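Local coordinates for transcriptional regulator (PDB 4KWA), which is the C-terminal part of a probable TetR-family transcriptional repressor, with a DNA-binding domain and a regulatory domain that holds a choline ion, at residues A77-L81 with I186-V191; R66-L71 with R83-L87; A5-L10 with T40-F45; W14-R19 with D97-V101. One frame throughout, in Å; residues are numbered along the deposited sequence.

Contact 1. Residues A77-L81 with I186-V191; sequences ARERL and IEHNIV
Two helices of the all-helical TetR-type regulatory domain meet here: the first turn of helix 77-86 and the C-terminal end of helix 175-190. The short axes approach to 12.2 Å and their N-to-C directions make an angle of 120° (signed crossing 120°), so the backbones stay apart and side chains fill the space between: R78 with E187, L81 with I186 and I190. CA atoms pair R78 with V191 (7.8 Å) and L81 with I186 (8.3 Å). Residues 77-81 are regular helix, L81 N bonding A77 O at 2.9 Å. Residues 186-190 include a wider pi-type turn, in which I186 O accepts both I190 N (3.1 Å) and V191 N (2.9 Å). Along the first segment, R78 extends with chi1 to chi3 all t, its aliphatic part passing V191 (CD to CG2, 4.4 Å) before its charged end reaches E187. E79 joins the same charge network through a long salt bridge, R78 NH1 to E79 OE1 at 3.6 Å. L81 (t, p) provides the apolar half, its CD2 lying 3.8 Å from I190 CD1 and 4.2 Å from I186 CG1; F143 and L155 also touch L81. Ion pairs thus lie at the partly exposed margin and branched aliphatic groups beneath. E187 (m, m) brings its carboxylate to the guanidinium edge, with R78 NE donating to E187 OE2 at 2.7 Å and an N-H...O angle of 156°.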
# COMPACT_ATOMS: atom_id res chain seq x y z
N ALA A 77 2.96 28.59 1.90
CA ALA A 77 3.22 27.18 2.06
C ALA A 77 1.97 26.36 2.51
O ALA A 77 1.87 25.22 2.17
CB ALA A 77 4.42 26.95 2.99
N ARG A 78 1.02 26.95 3.23
CA ARG A 78 -0.16 26.14 3.58
C ARG A 78 -0.91 25.80 2.30
O ARG A 78 -1.31 24.62 2.12
CB ARG A 78 -1.14 26.83 4.56
CG ARG A 78 -2.42 26.01 4.77
CD ARG A 78 -3.54 26.62 5.65
NE ARG A 78 -4.78 25.95 5.27
CZ ARG A 78 -5.40 26.18 4.11
NH1 ARG A 78 -4.89 27.06 3.25
NH2 ARG A 78 -6.50 25.51 3.77
N GLU A 79 -1.11 26.79 1.45
CA GLU A 79 -1.81 26.55 0.16
C GLU A 79 -0.97 25.53 -0.65
O GLU A 79 -1.53 24.63 -1.25
CB GLU A 79 -2.03 27.81 -0.68
CG GLU A 79 -2.93 27.52 -1.88
CD GLU A 79 -4.36 27.07 -1.53
OE1 GLU A 79 -4.82 27.26 -0.37
OE2 GLU A 79 -5.05 26.50 -2.42
N ARG A 80 0.36 25.68 -0.68
CA ARG A 80 1.16 24.72 -1.41
C ARG A 80 0.96 23.27 -0.92
O ARG A 80 0.73 22.35 -1.72
CB ARG A 80 2.67 25.07 -1.37
CG ARG A 80 3.10 26.23 -2.15
CD ARG A 80 4.61 26.44 -2.05
NE ARG A 80 5.38 25.49 -2.79
CZ ARG A 80 5.67 25.60 -4.09
NH1 ARG A 80 5.08 26.53 -4.85
NH2 ARG A 80 6.46 24.71 -4.69
N LEU A 81 1.07 23.08 0.39
CA LEU A 81 0.90 21.74 1.03
C LEU A 81 -0.52 21.20 0.72
O LEU A 81 -0.68 20.04 0.32
CB LEU A 81 1.21 21.84 2.50
CG LEU A 81 1.37 20.49 3.17
CD1 LEU A 81 2.53 19.70 2.58
CD2 LEU A 81 1.51 20.64 4.69
N ILE A 186 -3.40 18.21 8.48
CA ILE A 186 -2.61 19.42 8.22
C ILE A 186 -3.02 20.51 9.22
O ILE A 186 -2.22 21.10 9.94
CB ILE A 186 -2.82 19.93 6.78
CG1 ILE A 186 -2.17 18.95 5.79
CG2 ILE A 186 -2.32 21.36 6.60
CD1 ILE A 186 -2.55 19.20 4.36
N GLU A 187 -4.31 20.79 9.26
CA GLU A 187 -4.75 21.87 10.16
C GLU A 187 -4.40 21.63 11.65
O GLU A 187 -4.16 22.61 12.35
CB GLU A 187 -6.26 22.20 9.95
CG GLU A 187 -6.61 22.72 8.55
CD GLU A 187 -5.78 23.94 8.11
OE1 GLU A 187 -5.73 24.92 8.88
OE2 GLU A 187 -5.19 23.91 6.98
N HIS A 188 -4.39 20.40 12.16
CA HIS A 188 -4.12 20.18 13.59
C HIS A 188 -2.74 19.66 13.99
O HIS A 188 -2.37 19.69 15.15
CB HIS A 188 -5.20 19.26 14.15
CG HIS A 188 -6.58 19.81 13.94
ND1 HIS A 188 -7.59 19.08 13.36
CD2 HIS A 188 -7.06 21.07 14.10
CE1 HIS A 188 -8.67 19.84 13.25
NE2 HIS A 188 -8.37 21.05 13.69
N ASN A 189 -2.01 19.10 13.02
CA ASN A 189 -0.67 18.58 13.31
C ASN A 189 0.44 19.34 12.72
O ASN A 189 1.58 19.16 13.15
CB ASN A 189 -0.52 17.13 12.86
CG ASN A 189 -1.29 16.17 13.73
OD1 ASN A 189 -2.50 16.08 13.66
ND2 ASN A 189 -0.57 15.43 14.53
N ILE A 190 0.14 20.09 11.67
CA ILE A 190 1.15 20.86 10.94
C ILE A 190 1.04 22.36 11.17
O ILE A 190 2.02 23.02 11.48
CB ILE A 190 1.18 20.53 9.45
CG1 ILE A 190 1.25 19.00 9.23
CG2 ILE A 190 2.32 21.20 8.73
CD1 ILE A 190 1.36 18.54 7.82
N VAL A 191 -0.16 22.91 11.00
CA VAL A 191 -0.38 24.34 11.13
C VAL A 191 -0.18 24.83 12.57
O VAL A 191 -0.67 24.21 13.53
CB VAL A 191 -1.76 24.73 10.56
CG1 VAL A 191 -2.16 26.21 10.89
CG2 VAL A 191 -1.81 24.48 9.09

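Contact 2. Residues R66-L71 with R83-L87; sequences RQVAEL and RLVEL
Both segments are helical: 66-71 closes the long helix 48-71, and 83-87 lies at the C-terminal part of helix 77-86. In this helical hairpin, which joins the long connecting helix of the TetR fold to the first helix of the regulatory domain, CA pairs Q67-L87 and L71-R83 both stand 7.3 Å apart, so the chains run in opposite senses. E70 N to R66 O (2.9 Å), L71 N to Q67 O (3.0 Å) and L87 N to R83 O (3.0 Å) fix the local turns. L87 (m, t) points into the other helix, its CD1 3.8 Å from Q67 CA and 4.2 Å from L71 CD1. L71 (m, p) sends CD2 to L84 CD2 at 3.6 Å; W126 and T129 of helix 113-139 also touch L84. At the margin E70 OE2 and R83 NH2 form a 2.9 Å salt bridge, whose hydrogen bond is weak (118°). R66, salt-bridged to E98, also uses water 1, which accepts from R66 NH1 at 2.9 Å and donates to L87 O at 2.7 Å.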
# COMPACT_ATOMS: atom_id res chain seq x y z
N ARG A 66 2.92 17.85 -13.92
CA ARG A 66 1.60 18.24 -13.45
C ARG A 66 1.78 19.04 -12.12
O ARG A 66 1.18 20.10 -11.89
CB ARG A 66 0.77 16.93 -13.19
CG ARG A 66 -0.61 17.05 -12.58
CD ARG A 66 -1.14 15.67 -12.13
NE ARG A 66 -1.03 14.69 -13.21
CZ ARG A 66 -0.79 13.39 -13.05
NH1 ARG A 66 -0.65 12.86 -11.84
NH2 ARG A 66 -0.70 12.60 -14.11
N GLN A 67 2.64 18.51 -11.27
CA GLN A 67 2.87 19.11 -9.98
C GLN A 67 3.44 20.51 -10.18
O GLN A 67 2.99 21.52 -9.56
CB GLN A 67 3.84 18.23 -9.20
CG GLN A 67 4.16 18.72 -7.84
CD GLN A 67 5.24 17.96 -7.22
OE1 GLN A 67 5.03 16.88 -6.67
NE2 GLN A 67 6.40 18.57 -7.16
N VAL A 68 4.50 20.58 -10.99
CA VAL A 68 5.09 21.92 -11.26
C VAL A 68 4.08 22.95 -11.74
O VAL A 68 4.13 24.09 -11.30
CB VAL A 68 6.27 21.78 -12.26
CG1 VAL A 68 6.74 23.10 -12.82
CG2 VAL A 68 7.37 21.03 -11.51
N ALA A 69 3.14 22.52 -12.60
CA ALA A 69 2.10 23.35 -13.22
C ALA A 69 1.09 23.83 -12.18
O ALA A 69 0.77 25.00 -12.11
CB ALA A 69 1.35 22.57 -14.30
N GLU A 70 0.71 22.92 -11.30
CA GLU A 70 -0.26 23.21 -10.29
C GLU A 70 0.33 24.19 -9.24
O GLU A 70 -0.33 25.15 -8.90
CB GLU A 70 -0.74 21.91 -9.62
CG GLU A 70 -1.73 22.09 -8.46
CD GLU A 70 -3.12 22.60 -8.87
OE1 GLU A 70 -3.39 22.80 -10.08
OE2 GLU A 70 -3.97 22.76 -7.96
N LEU A 71 1.59 24.06 -8.89
CA LEU A 71 2.13 24.87 -7.78
C LEU A 71 2.87 26.15 -8.15
O LEU A 71 3.23 26.89 -7.23
CB LEU A 71 3.18 24.08 -7.03
CG LEU A 71 2.70 23.06 -5.98
CD1 LEU A 71 1.59 22.19 -6.48
CD2 LEU A 71 3.88 22.23 -5.50
N ARG A 83 -2.42 21.92 -1.88
CA ARG A 83 -2.46 21.51 -3.28
C ARG A 83 -1.70 20.23 -3.54
O ARG A 83 -2.16 19.37 -4.22
CB ARG A 83 -1.89 22.58 -4.16
CG ARG A 83 -2.89 23.58 -4.58
CD ARG A 83 -2.20 24.83 -5.04
NE ARG A 83 -3.15 25.92 -5.05
CZ ARG A 83 -3.91 26.21 -6.08
NH1 ARG A 83 -4.74 27.21 -5.96
NH2 ARG A 83 -3.84 25.52 -7.20
N LEU A 84 -0.52 20.15 -2.99
CA LEU A 84 0.30 18.95 -3.07
C LEU A 84 -0.44 17.72 -2.64
O LEU A 84 -0.29 16.71 -3.28
CB LEU A 84 1.58 19.04 -2.23
CG LEU A 84 2.72 19.76 -2.89
CD1 LEU A 84 3.84 20.01 -1.88
CD2 LEU A 84 3.20 18.95 -4.12
N VAL A 85 -1.17 17.80 -1.55
CA VAL A 85 -1.92 16.68 -1.00
C VAL A 85 -3.09 16.39 -1.90
O VAL A 85 -3.32 15.22 -2.23
CB VAL A 85 -2.27 16.93 0.49
CG1 VAL A 85 -3.26 15.92 0.99
CG2 VAL A 85 -0.99 16.92 1.35
N GLU A 86 -3.73 17.44 -2.45
CA GLU A 86 -4.84 17.29 -3.38
C GLU A 86 -4.43 16.45 -4.65
O GLU A 86 -5.22 15.64 -5.21
CB GLU A 86 -5.41 18.67 -3.78
CG GLU A 86 -6.53 18.59 -4.82
CD GLU A 86 -7.86 18.09 -4.24
OE1 GLU A 86 -8.09 18.22 -3.00
OE2 GLU A 86 -8.72 17.60 -5.03
N LEU A 87 -3.27 16.80 -5.20
CA LEU A 87 -2.67 16.07 -6.34
C LEU A 87 -2.43 14.57 -6.07
O LEU A 87 -2.24 13.81 -6.99
CB LEU A 87 -1.31 16.64 -6.65
CG LEU A 87 -1.29 17.96 -7.32
CD1 LEU A 87 0.17 18.35 -7.39
CD2 LEU A 87 -1.92 17.78 -8.69
O HOH W 1 -0.50 13.81 -9.10

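Contact 3. Residues A5-L10 with T40-F45; sequences ARRRIL and TIHYHF
The end of helix 38-44, the recognition helix of the predicted helix-turn-helix, packs almost perpendicularly on helix 2-20. Segment axes are 10.6 Å apart at an N-to-C angle of 101° (signed crossing -101°), with CA pairs R6-H44 at 6.9 Å, I9-I41 at 7.3 Å and A5-T40 at 8.6 Å. I9 (m, t) is the central bump: it fills the hollow between I41, H44 and F45, placing CD1 4.0 Å from H44 ND1 and CG2 3.7 Å from F45 CE1. F45, the first residue to leave helical angles (phi/psi -139/87), swings its ring back against the first helix, where CZ meets L10 CD2 at 3.6 Å. R6 NH1 comes to the edge of that ring, 3.6 Å from F45 CE2, whereas R6 CG lies over the face of the H44 ring, 3.9 Å from its centroid and 23° off the normal, a CH-pi contact; A5 CB reaches H44 CE1 at 4.1 Å. I51 of helix 48-71 touches both I41 and F45, and I27 of helix 27-34 touches I41.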
# COMPACT_ATOMS: atom_id res chain seq x y z
N ALA A 5 5.58 6.00 -31.98
CA ALA A 5 5.12 4.62 -31.80
C ALA A 5 5.33 4.22 -30.32
O ALA A 5 4.43 3.70 -29.69
CB ALA A 5 5.87 3.68 -32.72
N ARG A 6 6.50 4.55 -29.76
CA ARG A 6 6.80 4.25 -28.34
C ARG A 6 5.84 4.87 -27.33
O ARG A 6 5.36 4.23 -26.36
CB ARG A 6 8.24 4.69 -27.96
CG ARG A 6 9.38 3.81 -28.44
CD ARG A 6 10.75 4.32 -27.98
NE ARG A 6 11.07 3.90 -26.63
CZ ARG A 6 10.79 4.56 -25.50
NH1 ARG A 6 11.07 3.98 -24.35
NH2 ARG A 6 10.21 5.77 -25.49
N ARG A 7 5.61 6.17 -27.46
CA ARG A 7 4.73 6.85 -26.56
C ARG A 7 3.32 6.24 -26.53
O ARG A 7 2.70 6.10 -25.50
CB ARG A 7 4.62 8.30 -27.06
CG ARG A 7 3.89 9.23 -26.12
CD ARG A 7 3.53 10.54 -26.78
NE ARG A 7 2.51 10.35 -27.83
CZ ARG A 7 1.21 10.16 -27.58
NH1 ARG A 7 0.76 10.05 -26.31
NH2 ARG A 7 0.35 10.00 -28.60
N ARG A 8 2.80 5.93 -27.73
CA ARG A 8 1.46 5.36 -27.85
C ARG A 8 1.37 3.99 -27.19
O ARG A 8 0.45 3.73 -26.45
CB ARG A 8 0.94 5.39 -29.30
CG ARG A 8 0.19 6.72 -29.59
CD ARG A 8 -0.31 6.99 -31.02
NE ARG A 8 -1.17 5.93 -31.56
CZ ARG A 8 -0.77 4.95 -32.39
NH1 ARG A 8 -1.65 4.00 -32.78
NH2 ARG A 8 0.50 4.92 -32.83
N ILE A 9 2.40 3.17 -27.42
CA ILE A 9 2.45 1.88 -26.74
C ILE A 9 2.42 2.07 -25.25
O ILE A 9 1.67 1.38 -24.52
CB ILE A 9 3.72 1.09 -27.12
CG1 ILE A 9 3.70 0.66 -28.58
CG2 ILE A 9 3.86 -0.14 -26.24
CD1 ILE A 9 5.02 0.12 -29.11
N LEU A 10 3.26 2.98 -24.75
CA LEU A 10 3.32 3.22 -23.30
C LEU A 10 2.09 3.78 -22.71
O LEU A 10 1.69 3.39 -21.63
CB LEU A 10 4.52 4.10 -22.96
CG LEU A 10 5.86 3.46 -23.22
CD1 LEU A 10 6.91 4.51 -22.93
CD2 LEU A 10 6.09 2.21 -22.42
N THR A 40 6.26 -5.17 -33.50
CA THR A 40 6.59 -3.75 -33.28
C THR A 40 6.77 -3.48 -31.80
O THR A 40 7.69 -2.70 -31.37
CB THR A 40 5.42 -2.86 -33.74
OG1 THR A 40 5.19 -3.08 -35.12
CG2 THR A 40 5.76 -1.38 -33.49
N ILE A 41 5.80 -3.98 -31.04
CA ILE A 41 5.88 -3.84 -29.60
C ILE A 41 7.14 -4.49 -29.04
O ILE A 41 7.87 -3.87 -28.27
CB ILE A 41 4.65 -4.39 -28.83
CG1 ILE A 41 3.28 -3.88 -29.36
CG2 ILE A 41 4.83 -4.10 -27.38
CD1 ILE A 41 3.21 -2.41 -29.58
N HIS A 42 7.40 -5.73 -29.45
CA HIS A 42 8.62 -6.46 -28.97
C HIS A 42 9.91 -5.71 -29.35
O HIS A 42 10.91 -5.61 -28.58
CB HIS A 42 8.62 -7.89 -29.52
CG HIS A 42 7.38 -8.72 -29.18
ND1 HIS A 42 6.92 -8.89 -27.90
CD2 HIS A 42 6.62 -9.53 -29.96
CE1 HIS A 42 5.89 -9.72 -27.90
NE2 HIS A 42 5.67 -10.10 -29.15
N TYR A 43 9.87 -5.06 -30.51
CA TYR A 43 11.04 -4.30 -30.97
C TYR A 43 11.38 -3.19 -30.04
O TYR A 43 12.54 -3.06 -29.63
CB TYR A 43 10.82 -3.79 -32.38
CG TYR A 43 11.91 -2.92 -32.96
CD1 TYR A 43 13.19 -3.44 -33.23
CD2 TYR A 43 11.62 -1.62 -33.36
CE1 TYR A 43 14.19 -2.64 -33.80
CE2 TYR A 43 12.61 -0.82 -33.96
CZ TYR A 43 13.88 -1.34 -34.19
OH TYR A 43 14.84 -0.52 -34.83
N HIS A 44 10.38 -2.48 -29.54
CA HIS A 44 10.71 -1.41 -28.63
C HIS A 44 10.89 -1.88 -27.19
O HIS A 44 11.70 -1.34 -26.45
CB HIS A 44 9.67 -0.34 -28.70
CG HIS A 44 9.67 0.40 -30.00
ND1 HIS A 44 8.61 0.37 -30.87
CD2 HIS A 44 10.63 1.15 -30.59
CE1 HIS A 44 8.90 1.09 -31.94
NE2 HIS A 44 10.13 1.57 -31.79
N PHE A 45 10.17 -2.92 -26.81
CA PHE A 45 10.17 -3.39 -25.43
C PHE A 45 10.20 -4.92 -25.42
O PHE A 45 9.14 -5.57 -25.41
CB PHE A 45 8.88 -2.88 -24.77
CG PHE A 45 8.68 -1.39 -24.94
CD1 PHE A 45 7.70 -0.88 -25.77
CD2 PHE A 45 9.45 -0.49 -24.18
CE1 PHE A 45 7.49 0.47 -25.89
CE2 PHE A 45 9.26 0.86 -24.33
CZ PHE A 45 8.28 1.34 -25.19

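Contact 4. Residues W14-R19 with D97-V101; sequences WRLIAR and DEWSV. With CHT (choline ion), chain E; EDO (1,2-ethanediol), chain D.
This is a buried interdomain contact of the TetR fold, packing helix 2-20 of the DNA-binding domain on helix 94-109 of the regulatory domain. Both segments are regular helix; their axes cross at 71° and only 8.1 Å apart, an approach permitted by small A18. The distance from A18 CA to S100 CA is 5.1 Å. A18 CB fits against D97 O (3.6 Å) and V101 CG2 (3.8 Å), and A18 O lies 3.4 Å from S100 CB. W14 (chi1 t) lays its indole over V101: CG2 stands 3.9 Å from the centroid of the six-membered ring, 13° off its normal, a CH-pi contact, with E98 CG near the ring edge, 3.9 Å from W14 CZ2. The carboxylate of E98 pairs with R66. W99 points away from helix 2-20 to the choline pocket, its CE2 3.7 Å from choline C7, so one helix serves both ligand and DNA-binding domain, consistent with a signalling route. At the outer margin R19 and D97 form a salt bridge, R19 NH1 donating to D97 OD2 at 2.7 Å and R19 NE to D97 OD2 at 3.0 Å.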
# COMPACT_ATOMS: atom_id res chain seq x y z
N TRP A 14 -0.01 1.63 -19.96
CA TRP A 14 -0.29 2.19 -18.63
C TRP A 14 -1.72 2.05 -18.19
O TRP A 14 -2.04 1.52 -17.11
CB TRP A 14 0.07 3.69 -18.58
CG TRP A 14 -0.12 4.32 -17.20
CD1 TRP A 14 -1.19 5.09 -16.73
CD2 TRP A 14 0.83 4.26 -16.13
NE1 TRP A 14 -0.94 5.45 -15.41
CE2 TRP A 14 0.29 4.98 -15.04
CE3 TRP A 14 2.06 3.64 -15.98
CZ2 TRP A 14 0.98 5.11 -13.81
CZ3 TRP A 14 2.77 3.78 -14.76
CH2 TRP A 14 2.20 4.53 -13.68
N ARG A 15 -2.61 2.40 -19.12
CA ARG A 15 -4.04 2.32 -18.90
C ARG A 15 -4.56 0.88 -18.73
O ARG A 15 -5.31 0.59 -17.77
CB ARG A 15 -4.75 3.09 -20.02
CG ARG A 15 -6.27 3.17 -19.86
CD ARG A 15 -6.96 3.93 -20.93
NE ARG A 15 -6.61 3.58 -22.30
CZ ARG A 15 -5.73 4.30 -22.98
NH1 ARG A 15 -5.14 5.31 -22.36
NH2 ARG A 15 -5.40 3.99 -24.18
N LEU A 16 -4.05 -0.03 -19.56
CA LEU A 16 -4.40 -1.43 -19.46
C LEU A 16 -3.88 -2.06 -18.15
O LEU A 16 -4.61 -2.80 -17.47
CB LEU A 16 -3.92 -2.17 -20.70
CG LEU A 16 -4.52 -1.83 -22.07
CD1 LEU A 16 -3.93 -2.71 -23.19
CD2 LEU A 16 -6.04 -2.04 -21.93
N ILE A 17 -2.68 -1.71 -17.79
CA ILE A 17 -2.05 -2.22 -16.57
C ILE A 17 -2.87 -1.69 -15.35
O ILE A 17 -3.15 -2.41 -14.42
CB ILE A 17 -0.58 -1.76 -16.51
CG1 ILE A 17 0.26 -2.55 -17.52
CG2 ILE A 17 -0.00 -1.96 -15.09
CD1 ILE A 17 1.63 -1.99 -17.83
N ALA A 18 -3.25 -0.43 -15.38
CA ALA A 18 -4.07 0.17 -14.31
C ALA A 18 -5.40 -0.48 -14.14
O ALA A 18 -5.85 -0.85 -13.03
CB ALA A 18 -4.26 1.63 -14.61
N ARG A 19 -6.09 -0.70 -15.26
CA ARG A 19 -7.47 -1.19 -15.15
C ARG A 19 -7.66 -2.69 -15.13
O ARG A 19 -8.68 -3.18 -14.63
CB ARG A 19 -8.25 -0.54 -16.30
CG ARG A 19 -8.08 0.94 -16.19
CD ARG A 19 -8.96 1.72 -17.12
NE ARG A 19 -8.65 3.12 -16.97
CZ ARG A 19 -9.21 4.09 -17.69
NH1 ARG A 19 -8.83 5.34 -17.53
NH2 ARG A 19 -10.12 3.81 -18.60
N ASP A 97 -6.02 5.80 -11.83
CA ASP A 97 -5.19 4.81 -12.55
C ASP A 97 -3.78 4.78 -12.03
O ASP A 97 -3.14 3.71 -11.91
CB ASP A 97 -5.20 5.10 -14.04
CG ASP A 97 -6.51 4.74 -14.72
OD1 ASP A 97 -7.35 4.07 -14.14
OD2 ASP A 97 -6.73 5.20 -15.84
N GLU A 98 -3.20 5.97 -11.79
CA GLU A 98 -1.86 5.99 -11.25
C GLU A 98 -1.80 5.24 -9.94
O GLU A 98 -0.92 4.40 -9.75
CB GLU A 98 -1.36 7.43 -11.14
CG GLU A 98 -1.14 8.08 -12.50
CD GLU A 98 -0.63 9.51 -12.39
OE1 GLU A 98 -0.57 10.04 -11.28
OE2 GLU A 98 -0.25 10.11 -13.39
N TRP A 99 -2.80 5.46 -9.06
CA TRP A 99 -2.83 4.71 -7.85
C TRP A 99 -2.86 3.23 -8.11
O TRP A 99 -2.17 2.48 -7.44
CB TRP A 99 -4.02 5.13 -6.95
CG TRP A 99 -3.72 6.33 -6.07
CD1 TRP A 99 -3.76 7.62 -6.40
CD2 TRP A 99 -3.20 6.28 -4.72
NE1 TRP A 99 -3.35 8.42 -5.34
CE2 TRP A 99 -3.00 7.62 -4.29
CE3 TRP A 99 -2.87 5.26 -3.85
CZ2 TRP A 99 -2.53 7.96 -2.98
CZ3 TRP A 99 -2.41 5.59 -2.53
CH2 TRP A 99 -2.25 6.94 -2.11
N SER A 100 -3.70 2.82 -9.05
CA SER A 100 -3.83 1.41 -9.41
C SER A 100 -2.48 0.80 -9.77
O SER A 100 -2.20 -0.34 -9.42
CB SER A 100 -4.81 1.20 -10.58
OG SER A 100 -6.15 1.57 -10.27
N VAL A 101 -1.67 1.56 -10.50
CA VAL A 101 -0.37 1.11 -10.90
C VAL A 101 0.62 1.12 -9.73
O VAL A 101 1.40 0.15 -9.60
CB VAL A 101 0.16 1.96 -12.03
CG1 VAL A 101 1.62 1.58 -12.31
CG2 VAL A 101 -0.75 1.75 -13.23
C4 CHT E . 3.98 8.03 -4.73
C5 CHT E . 2.67 8.49 -5.37
C6 CHT E . 1.32 6.67 -4.36
C7 CHT E . 0.30 8.37 -5.68
C8 CHT E . 1.24 8.86 -3.44
O6 CHT E . 4.98 8.11 -5.75
N1 CHT E . 1.39 8.10 -4.70
C1 EDO D . -9.03 0.95 -21.70
O1 EDO D . -8.17 1.15 -22.95
C2 EDO D . -8.42 0.09 -20.58
O2 EDO D . -9.05 -1.15 -20.09

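Contact 4 is the buried one of the set; contacts 1, 2 and 3 each mix buried and partly exposed residues. Contacts 1 and 2 share helix 77-86 and touch, R80 NH1 lying 3.0 Å from L71 O; both set aliphatic side chains beside a marginal Arg-Glu salt bridge. Contacts 3 and 4 share helix 2-20 and both rely on aromatic rings, but contact 3 belongs to the DNA-binding domain and has no ion pair between its segments, whereas contact 4 joins the domains and has one. R66 NH2 to E98 OE2, a 2.6 Å salt bridge, links contact 2 to contact 4. Contacts 1 and 3 lie farthest apart, centres about 42 Å, on opposite sides of the chain's centre.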